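Local coordinates for peroxisomal membrane protein LPX1 (Saccharomyces cerevisiae, PDB 2Y6U) that hydrolyses ester bonds in peroxisomes, with acyl esterase, lipase and phospholipase A activity, and adopts the alpha/beta-hydrolase fold, at residues G117-L122 with D155-N160; Q3-K8 with Y84-V89; N195-L200 with C265-Q270. One frame throughout, in Å; residues are numbered along the deposited sequence.

Interaction 1 (G117-L122 with D155-N160)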
loop_
_atom_site.group_PDB
_atom_site.type_symbol
_atom_site.label_atom_id
_atom_site.label_comp_id
_atom_site.label_asym_id
_atom_site.label_seq_id
_atom_site.Cartn_x
_atom_site.Cartn_y
_atom_site.Cartn_z
ATOM N N GLY A 117 -0.888 9.535 -4.654
ATOM C CA GLY A 117 -2.252 9.984 -4.485
ATOM C C GLY A 117 -3.242 8.798 -4.203
ATOM O O GLY A 117 -4.155 8.933 -3.420
ATOM N N ALA A 118 -3.044 7.636 -4.857
ATOM C CA ALA A 118 -3.794 6.444 -4.505
ATOM C C ALA A 118 -3.524 5.955 -3.115
ATOM O O ALA A 118 -4.489 5.574 -2.367
ATOM C CB ALA A 118 -3.614 5.292 -5.559
ATOM N N ARG A 119 -2.278 5.990 -2.678
ATOM C CA ARG A 119 -2.010 5.746 -1.278
ATOM C C ARG A 119 -2.791 6.707 -0.300
ATOM O O ARG A 119 -3.189 6.278 0.817
ATOM C CB ARG A 119 -0.483 5.701 -0.940
ATOM C CG ARG A 119 0.270 4.504 -1.536
ATOM C CD ARG A 119 1.715 4.160 -1.062
ATOM N NE ARG A 119 2.500 4.921 -2.004
ATOM C CZ ARG A 119 3.042 4.498 -3.113
ATOM N NH1 ARG A 119 3.029 3.312 -3.499
ATOM N NH2 ARG A 119 3.528 5.380 -3.901
ATOM N N ASP A 120 -2.939 7.948 -0.686
ATOM C CA ASP A 120 -3.714 8.917 0.116
ATOM C C ASP A 120 -5.195 8.497 0.227
ATOM O O ASP A 120 -5.796 8.524 1.308
ATOM C CB ASP A 120 -3.625 10.287 -0.550
ATOM C CG ASP A 120 -2.188 10.873 -0.473
ATOM O OD1 ASP A 120 -1.405 10.448 0.409
ATOM O OD2 ASP A 120 -1.873 11.715 -1.345
ATOM N N VAL A 121 -5.733 8.040 -0.916
ATOM C CA VAL A 121 -7.084 7.589 -1.004
ATOM C C VAL A 121 -7.238 6.432 -0.069
ATOM O O VAL A 121 -8.242 6.329 0.680
ATOM C CB VAL A 121 -7.491 7.234 -2.402
ATOM C CG1 VAL A 121 -8.935 6.558 -2.391
ATOM C CG2 VAL A 121 -7.553 8.551 -3.335
ATOM N N LEU A 122 -6.325 5.474 -0.115
ATOM C CA LEU A 122 -6.429 4.309 0.744
ATOM C C LEU A 122 -6.358 4.693 2.229
ATOM O O LEU A 122 -7.059 4.110 3.058
ATOM C CB LEU A 122 -5.366 3.281 0.423
ATOM C CG LEU A 122 -5.590 2.592 -0.970
ATOM C CD1 LEU A 122 -4.309 1.695 -1.235
ATOM C CD2 LEU A 122 -6.863 1.757 -0.972
ATOM N N ASP A 155 -6.912 -0.562 -6.011
ATOM C CA ASP A 155 -7.150 -2.027 -5.949
ATOM C C ASP A 155 -5.869 -2.801 -6.018
ATOM O O ASP A 155 -5.704 -3.831 -5.307
ATOM C CB ASP A 155 -8.126 -2.477 -7.023
ATOM C CG ASP A 155 -8.597 -3.932 -6.803
ATOM O OD1 ASP A 155 -9.389 -4.097 -5.841
ATOM O OD2 ASP A 155 -8.072 -4.858 -7.481
ATOM N N VAL A 156 -4.881 -2.325 -6.820
ATOM C CA VAL A 156 -3.620 -2.970 -6.909
ATOM C C VAL A 156 -2.915 -3.021 -5.561
ATOM O O VAL A 156 -2.348 -4.050 -5.147
ATOM C CB VAL A 156 -2.707 -2.319 -8.010
ATOM C CG1 VAL A 156 -1.266 -2.893 -7.884
ATOM C CG2 VAL A 156 -3.333 -2.592 -9.488
ATOM N N LEU A 157 -2.920 -1.886 -4.877
ATOM C CA LEU A 157 -2.181 -1.758 -3.663
ATOM C C LEU A 157 -2.939 -2.358 -2.437
ATOM O O LEU A 157 -2.327 -2.593 -1.426
ATOM C CB LEU A 157 -1.952 -0.265 -3.341
ATOM C CG LEU A 157 -0.994 0.392 -4.383
ATOM C CD1 LEU A 157 -0.928 1.922 -4.074
ATOM C CD2 LEU A 157 0.414 -0.300 -4.338
ATOM N N GLN A 158 -4.247 -2.498 -2.556
ATOM C CA GLN A 158 -5.103 -2.977 -1.437
ATOM C C GLN A 158 -6.368 -3.632 -2.097
ATOM O O GLN A 158 -7.399 -3.002 -2.233
ATOM C CB GLN A 158 -5.472 -1.801 -0.598
ATOM C CG GLN A 158 -6.495 -2.138 0.616
ATOM C CD GLN A 158 -6.214 -3.428 1.263
ATOM O OE1 GLN A 158 -6.590 -4.487 0.737
ATOM N NE2 GLN A 158 -5.512 -3.393 2.419
ATOM N N PRO A 159 -6.272 -4.868 -2.500
ATOM C CA PRO A 159 -7.309 -5.436 -3.254
ATOM C C PRO A 159 -8.500 -5.944 -2.398
ATOM O O PRO A 159 -9.441 -6.580 -2.922
ATOM C CB PRO A 159 -6.579 -6.636 -3.946
ATOM C CG PRO A 159 -5.634 -7.095 -2.986
ATOM C CD PRO A 159 -5.124 -5.778 -2.447
ATOM N N ASN A 160 -8.550 -5.609 -1.121
ATOM C CA ASN A 160 -9.623 -6.130 -0.288
ATOM C C ASN A 160 -10.613 -5.042 0.093
ATOM O O ASN A 160 -11.468 -5.251 0.916
ATOM C CB ASN A 160 -8.969 -6.740 0.924
ATOM C CG ASN A 160 -7.986 -7.772 0.573
ATOM O OD1 ASN A 160 -8.369 -8.798 0.007
ATOM N ND2 ASN A 160 -6.656 -7.555 0.922
#
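Gln158, whose CB packs against Leu122, has the carbonyl OE1 of its side chain gripped twice by Asn160. The backbone N of Asn160 donates at 2.9 Å from Gln158 OE1, in the carbonyl plane and on a lone pair with an N-H...O angle of 151°; Asn160 ND2 adds a weak second bond to the same oxygen. The chain of Gln158 bends at chi2 (39°), which carries the amide away from the 117-122 helix while CB stays on it.

Across the contact the evidence is purely apolar. CD1 of Leu122 lies 3.7 Å from Leu157 CB and equally far from Gln158 CB, so one methyl is lodged against two successive residues at the point where the helix ends. The side chains of Leu122 and Leu157 meet at about a right angle. One turn back, the aliphatic part of Arg119 is used: its CG stands 3.8 Å from Leu157 CD1. The guanidinium is held by a salt bridge to Asp116 and by a hydrogen bond from NH1 to the carbonyl O of Leu157 of the second subunit, whose Leu157 also packs on this one.

The contact thus joins helix 114-125 to the C-terminal end of helix 146-157; Ala118 and Leu122 also rest on Cys154, while Val156 packs on helix 273-279.

Interaction 2 (Q3-K8 with Y84-V89)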
loop_
_atom_site.group_PDB
_atom_site.type_symbol
_atom_site.label_atom_id
_atom_site.label_comp_id
_atom_site.label_asym_id
_atom_site.label_seq_id
_atom_site.Cartn_x
_atom_site.Cartn_y
_atom_site.Cartn_z
ATOM N N GLN A 3 -28.562 20.297 -0.599
ATOM C CA GLN A 3 -28.567 18.735 -0.373
ATOM C C GLN A 3 -28.859 18.377 1.120
ATOM O O GLN A 3 -28.187 18.845 2.030
ATOM C CB GLN A 3 -27.399 17.973 -0.987
ATOM C CG GLN A 3 -26.134 17.459 -0.224
ATOM C CD GLN A 3 -26.306 16.573 1.017
ATOM O OE1 GLN A 3 -27.076 15.620 1.026
ATOM N NE2 GLN A 3 -25.534 16.909 2.093
ATOM N N ASN A 4 -29.928 17.611 1.322
ATOM C CA ASN A 4 -30.487 17.297 2.645
ATOM C C ASN A 4 -30.511 15.810 2.926
ATOM O O ASN A 4 -31.103 15.347 3.856
ATOM C CB ASN A 4 -31.891 17.801 2.630
ATOM C CG ASN A 4 -31.945 19.293 2.541
ATOM O OD1 ASN A 4 -31.186 19.989 3.237
ATOM N ND2 ASN A 4 -32.901 19.812 1.757
ATOM N N ARG A 5 -29.878 15.045 2.073
ATOM C CA ARG A 5 -29.869 13.601 2.236
ATOM C C ARG A 5 -28.848 13.120 3.240
ATOM O O ARG A 5 -29.085 12.153 3.929
ATOM C CB ARG A 5 -29.606 13.019 0.884
ATOM C CG ARG A 5 -29.578 11.530 0.811
ATOM C CD ARG A 5 -29.507 11.169 -0.706
ATOM N NE ARG A 5 -29.715 9.746 -0.896
ATOM C CZ ARG A 5 -29.452 9.065 -1.994
ATOM N NH1 ARG A 5 -28.930 9.711 -3.041
ATOM N NH2 ARG A 5 -29.716 7.756 -2.029
ATOM N N PHE A 6 -27.693 13.779 3.284
ATOM C CA PHE A 6 -26.535 13.332 4.052
ATOM C C PHE A 6 -26.000 14.443 4.946
ATOM O O PHE A 6 -25.934 15.590 4.525
ATOM C CB PHE A 6 -25.353 12.967 3.130
ATOM C CG PHE A 6 -25.641 11.866 2.157
ATOM C CD1 PHE A 6 -25.759 10.561 2.589
ATOM C CD2 PHE A 6 -25.714 12.142 0.787
ATOM C CE1 PHE A 6 -26.005 9.531 1.676
ATOM C CE2 PHE A 6 -25.955 11.150 -0.098
ATOM C CZ PHE A 6 -26.081 9.836 0.335
ATOM N N LYS A 7 -25.590 14.073 6.153
ATOM C CA LYS A 7 -24.800 14.955 7.012
ATOM C C LYS A 7 -23.435 15.116 6.376
ATOM O O LYS A 7 -22.790 14.115 5.971
ATOM C CB LYS A 7 -24.639 14.288 8.392
ATOM C CG LYS A 7 -23.654 14.966 9.309
ATOM C CD LYS A 7 -23.343 14.049 10.576
ATOM C CE LYS A 7 -22.947 14.789 11.869
ATOM N NZ LYS A 7 -21.736 15.604 11.640
ATOM N N LYS A 8 -22.980 16.347 6.277
ATOM C CA LYS A 8 -21.687 16.617 5.718
ATOM C C LYS A 8 -20.693 16.965 6.801
ATOM O O LYS A 8 -20.953 17.835 7.613
ATOM C CB LYS A 8 -21.808 17.833 4.826
ATOM C CG LYS A 8 -20.538 18.199 4.078
ATOM C CD LYS A 8 -20.678 19.536 3.350
ATOM C CE LYS A 8 -19.336 20.062 2.924
ATOM N NZ LYS A 8 -19.417 21.343 2.209
ATOM N N TYR A 84 -30.429 -2.553 0.386
ATOM C CA TYR A 84 -29.184 -1.802 0.485
ATOM C C TYR A 84 -29.561 -0.316 0.645
ATOM O O TYR A 84 -30.715 0.084 0.360
ATOM C CB TYR A 84 -28.330 -2.042 -0.769
ATOM C CG TYR A 84 -28.910 -1.584 -2.127
ATOM C CD1 TYR A 84 -28.823 -0.260 -2.540
ATOM C CD2 TYR A 84 -29.487 -2.498 -3.015
ATOM C CE1 TYR A 84 -29.312 0.161 -3.772
ATOM C CE2 TYR A 84 -29.983 -2.082 -4.253
ATOM C CZ TYR A 84 -29.873 -0.744 -4.634
ATOM O OH TYR A 84 -30.368 -0.311 -5.871
ATOM N N ALA A 85 -28.598 0.453 1.095
ATOM C CA ALA A 85 -28.657 1.897 1.155
ATOM C C ALA A 85 -27.260 2.458 1.278
ATOM O O ALA A 85 -26.387 1.867 1.909
ATOM C CB ALA A 85 -29.554 2.386 2.400
ATOM N N ILE A 86 -27.068 3.629 0.696
ATOM C CA ILE A 86 -25.844 4.374 0.847
ATOM C C ILE A 86 -25.633 4.773 2.282
ATOM O O ILE A 86 -26.526 5.364 2.946
ATOM C CB ILE A 86 -25.774 5.652 -0.031
ATOM C CG1 ILE A 86 -25.737 5.273 -1.506
ATOM C CG2 ILE A 86 -24.478 6.456 0.263
ATOM C CD1 ILE A 86 -25.936 6.516 -2.383
ATOM N N ASP A 87 -24.492 4.403 2.830
ATOM C CA ASP A 87 -24.214 4.784 4.187
ATOM C C ASP A 87 -23.272 5.964 4.210
ATOM O O ASP A 87 -23.526 6.901 4.912
ATOM C CB ASP A 87 -23.670 3.593 4.943
ATOM C CG ASP A 87 -23.681 3.788 6.449
ATOM O OD1 ASP A 87 -24.790 4.023 7.035
ATOM O OD2 ASP A 87 -22.555 3.743 7.016
ATOM N N LYS A 88 -22.107 5.869 3.565
ATOM C CA LYS A 88 -21.120 6.941 3.482
ATOM C C LYS A 88 -20.726 7.265 2.050
ATOM O O LYS A 88 -20.556 6.374 1.242
ATOM C CB LYS A 88 -19.838 6.586 4.207
ATOM C CG LYS A 88 -19.984 6.384 5.722
ATOM C CD LYS A 88 -18.593 6.618 6.417
ATOM C CE LYS A 88 -18.598 6.586 7.929
ATOM N NZ LYS A 88 -17.190 7.046 8.359
ATOM N N VAL A 89 -20.484 8.533 1.763
ATOM C CA VAL A 89 -19.874 8.948 0.515
ATOM C C VAL A 89 -18.682 9.818 0.853
ATOM O O VAL A 89 -18.811 10.766 1.642
ATOM C CB VAL A 89 -20.810 9.796 -0.401
ATOM C CG1 VAL A 89 -20.119 10.165 -1.749
ATOM C CG2 VAL A 89 -22.102 9.071 -0.654
#
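Apolar contacts carry most of this pairing, and they centre on Phe6 and Ile86. The methyl CG2 of Ile86 approaches the far end of the Phe6 ring, 3.7 Å from Phe6 CE1 and about as far from CZ. It stands obliquely to the ring, neither over its face nor at its edge. Val89 comes more loosely over one face, with its CG2 4.2 Å from Phe6 CZ. Both aliphatic side chains run about perpendicular to that of the phenylalanine.

A van der Waals contact of a methyl with a charged group stands apart from these pairs. While CG2 of Ile86, anti to the backbone N, serves the ring, CG1, beside that N (chi1 -66°), carries CD1 to Arg5 NH2 at 4.0 Å, oblique to the guanidinium. That group is held by backbone carbonyls, NH1 by those of Leu75 and Leu72 and NH2 by that of Val76. Within the segment, CG of Arg5 sits 3.7 Å above the Phe6 ring plane, over its centre, and the arginine chain then runs extended to NE.

Polar bonds shape the N-terminal segment rather than bridging the gap. Gln3 folds back so that its amide serves Phe6 at both ends: Gln3 NE2 donates to Phe6 O at 2.8 Å and nearly straight (169°), and Phe6 N donates to Gln3 OE1 at 3.0 Å, in the carbonyl plane. A weak bond from Arg5 N reaches the same OE1.

The strands are not adjacent: strand 35-40 lies between them, antiparallel to both, and the nearest CA atoms, of Phe6 and Lys88, are 8.4 Å apart. It bonds to Lys7 through Thr39 and to Asp87 through Ser40; strand 51-58 flanks 84-92 on its other side.

Interaction 3 (N195-L200 with C265-Q270)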
loop_
_atom_site.group_PDB
_atom_site.type_symbol
_atom_site.label_atom_id
_atom_site.label_comp_id
_atom_site.label_asym_id
_atom_site.label_seq_id
_atom_site.Cartn_x
_atom_site.Cartn_y
_atom_site.Cartn_z
ATOM N N ASN A 195 3.492 21.665 -27.581
ATOM C CA ASN A 195 2.144 22.091 -28.027
ATOM C C ASN A 195 1.067 21.765 -26.961
ATOM O O ASN A 195 0.190 22.582 -26.691
ATOM C CB ASN A 195 1.744 21.443 -29.370
ATOM C CG ASN A 195 2.517 21.989 -30.559
ATOM O OD1 ASN A 195 3.144 23.054 -30.503
ATOM N ND2 ASN A 195 2.447 21.262 -31.670
ATOM N N LEU A 196 1.126 20.589 -26.362
ATOM C CA LEU A 196 0.170 20.244 -25.299
ATOM C C LEU A 196 0.330 21.177 -24.085
ATOM O O LEU A 196 -0.664 21.616 -23.526
ATOM C CB LEU A 196 0.266 18.760 -24.843
ATOM C CG LEU A 196 -0.703 18.314 -23.726
ATOM C CD1 LEU A 196 -2.194 18.518 -24.163
ATOM C CD2 LEU A 196 -0.478 16.869 -23.122
ATOM N N TYR A 197 1.564 21.424 -23.649
ATOM C CA TYR A 197 1.843 22.316 -22.500
ATOM C C TYR A 197 1.236 23.714 -22.696
ATOM O O TYR A 197 0.533 24.236 -21.831
ATOM C CB TYR A 197 3.353 22.480 -22.315
ATOM C CG TYR A 197 3.723 23.383 -21.148
ATOM C CD1 TYR A 197 3.816 22.859 -19.843
ATOM C CD2 TYR A 197 3.963 24.754 -21.332
ATOM C CE1 TYR A 197 4.170 23.665 -18.762
ATOM C CE2 TYR A 197 4.303 25.573 -20.252
ATOM C CZ TYR A 197 4.385 24.996 -18.942
ATOM O OH TYR A 197 4.716 25.793 -17.855
ATOM N N ASN A 198 1.538 24.295 -23.860
ATOM C CA ASN A 198 1.132 25.657 -24.213
ATOM C C ASN A 198 -0.385 25.795 -24.190
ATOM O O ASN A 198 -0.933 26.778 -23.676
ATOM C CB ASN A 198 1.692 26.074 -25.581
ATOM C CG ASN A 198 3.184 26.418 -25.541
ATOM O OD1 ASN A 198 3.749 26.681 -24.471
ATOM N ND2 ASN A 198 3.816 26.476 -26.730
ATOM N N SER A 199 -1.060 24.783 -24.706
ATOM C CA SER A 199 -2.496 24.838 -24.851
ATOM C C SER A 199 -3.174 24.586 -23.522
ATOM O O SER A 199 -4.212 25.177 -23.239
ATOM C CB SER A 199 -2.955 23.862 -25.931
ATOM O OG SER A 199 -4.177 23.246 -25.582
ATOM N N LEU A 200 -2.603 23.704 -22.698
ATOM C CA LEU A 200 -3.044 23.544 -21.340
ATOM C C LEU A 200 -2.795 24.834 -20.535
ATOM O O LEU A 200 -3.616 25.232 -19.741
ATOM C CB LEU A 200 -2.296 22.391 -20.660
ATOM C CG LEU A 200 -2.602 20.934 -21.006
ATOM C CD1 LEU A 200 -1.559 20.086 -20.233
ATOM C CD2 LEU A 200 -4.008 20.458 -20.614
ATOM N N CYS A 265 0.260 17.820 -13.416
ATOM C CA CYS A 265 -0.521 16.625 -13.548
ATOM C C CYS A 265 -0.304 15.951 -14.886
ATOM O O CYS A 265 -0.681 14.823 -15.001
ATOM C CB CYS A 265 -2.006 16.926 -13.439
ATOM S SG CYS A 265 -2.437 17.406 -11.741
ATOM N N TYR A 266 0.241 16.666 -15.874
ATOM C CA TYR A 266 0.388 16.210 -17.231
ATOM C C TYR A 266 1.840 15.865 -17.583
ATOM O O TYR A 266 2.101 15.481 -18.697
ATOM C CB TYR A 266 -0.199 17.250 -18.235
ATOM C CG TYR A 266 -1.656 17.513 -17.987
ATOM C CD1 TYR A 266 -2.667 16.712 -18.605
ATOM C CD2 TYR A 266 -2.059 18.507 -17.115
ATOM C CE1 TYR A 266 -4.025 16.921 -18.329
ATOM C CE2 TYR A 266 -3.425 18.709 -16.807
ATOM C CZ TYR A 266 -4.397 17.912 -17.418
ATOM O OH TYR A 266 -5.703 18.143 -17.160
ATOM N N MET A 267 2.810 16.096 -16.698
ATOM C CA MET A 267 4.207 16.184 -17.089
ATOM C C MET A 267 5.022 15.010 -16.550
ATOM O O MET A 267 6.183 14.915 -16.811
ATOM C CB MET A 267 4.788 17.487 -16.526
ATOM C CG MET A 267 4.132 18.736 -17.225
ATOM S SD MET A 267 4.520 20.327 -16.367
ATOM C CE MET A 267 6.254 20.442 -16.702
ATOM N N ASN A 268 4.392 14.119 -15.808
ATOM C CA ASN A 268 5.168 13.159 -14.978
ATOM C C ASN A 268 4.743 11.699 -15.160
ATOM O O ASN A 268 5.188 10.838 -14.380
ATOM C CB ASN A 268 4.817 13.531 -13.523
ATOM C CG ASN A 268 5.911 13.228 -12.595
ATOM O OD1 ASN A 268 7.118 13.135 -12.967
ATOM N ND2 ASN A 268 5.515 12.946 -11.348
ATOM N N MET A 269 3.902 11.446 -16.163
ATOM C CA MET A 269 3.169 10.154 -16.304
ATOM C C MET A 269 4.108 9.030 -16.462
ATOM O O MET A 269 3.848 7.961 -15.917
ATOM C CB MET A 269 2.325 10.113 -17.539
ATOM C CG MET A 269 1.141 10.893 -17.512
ATOM S SD MET A 269 -0.218 10.220 -16.505
ATOM C CE MET A 269 -0.759 8.599 -16.882
ATOM N N GLN A 270 5.255 9.249 -17.117
ATOM C CA GLN A 270 6.127 8.158 -17.353
ATOM C C GLN A 270 6.776 7.588 -16.105
ATOM O O GLN A 270 7.324 6.465 -16.114
ATOM C CB GLN A 270 7.221 8.542 -18.347
ATOM C CG GLN A 270 6.592 9.078 -19.625
ATOM C CD GLN A 270 6.216 10.602 -19.611
ATOM O OE1 GLN A 270 6.209 11.350 -18.540
ATOM N NE2 GLN A 270 5.880 11.078 -20.842
#
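Chi1 of -73° in Leu200 sets CG beside the backbone N, and the extended second torsion carries CD1 to the ring of Tyr266. The tyrosine's own first torsion swings its ring toward the helix, and chi2 of -88° turns a face to Leu200. The result is a CH-pi contact: Leu200 CD1 is 3.8 Å from the ring centroid and sits over the face, offset toward the rim. Its closest ring atom is Tyr266 CG at 3.4 Å, with CD2 hardly farther away, so the methyl lies above the inner part of the ring where it joins CB. The second methyl, Leu200 CD2, approaches the outer end, 4.1 Å from Tyr266 CZ.

A different geometry joins Tyr197 to Met267. The sulfur lies near the plane of the tyrosine ring, 83° off its normal, with Met267 SD 4.1 Å from Tyr197 CE1. This is a Met-aromatic contact of the edge type, in contrast to the face contact of the neighbouring pair, and the two side chains approach obliquely.

Ile192 touches Leu200, Tyr266 and Met267, and Leu263 of helix 259-264 packs on both Tyr197 and Leu200. Lys375 and Phe374 of the second subunit pack on Tyr197 and Met267 respectively, so this contact forms part of the dimer interface.

Hydrophobic packing of this kind joins helix 194-202 to the loop between helices 259-264 and 273-279, in the region inserted between strands 164-168 and 286-292 of the main sheet, consistent with the cap of an alpha/beta hydrolase. The side chain of Tyr266 comes close to, but does not contact, what is probably the nucleophile elbow (GxSxG).

In the fold
From the N terminus, interaction 2 comes first: it closes a loop of 75 residues, letting side chains of the outermost strand 6-11 reach those of strand 84-92 over strand 35-40. Interaction 1 then closes a short loop of 32 residues, joining helix 114-125 to the end of helix 146-157, with strand 137-144 of the sheet between them in sequence. Interaction 3 comes last, spanning 64 residues and tying helix 194-202 to the loop 265-270. The three follow in series, neither nesting nor crossing. Centres of interactions 2 and 3 are about 37 Å apart, on opposite sides of the chain's centre. No other chain of the assembly touches interaction 2; interactions 1 and 3 both meet the second subunit.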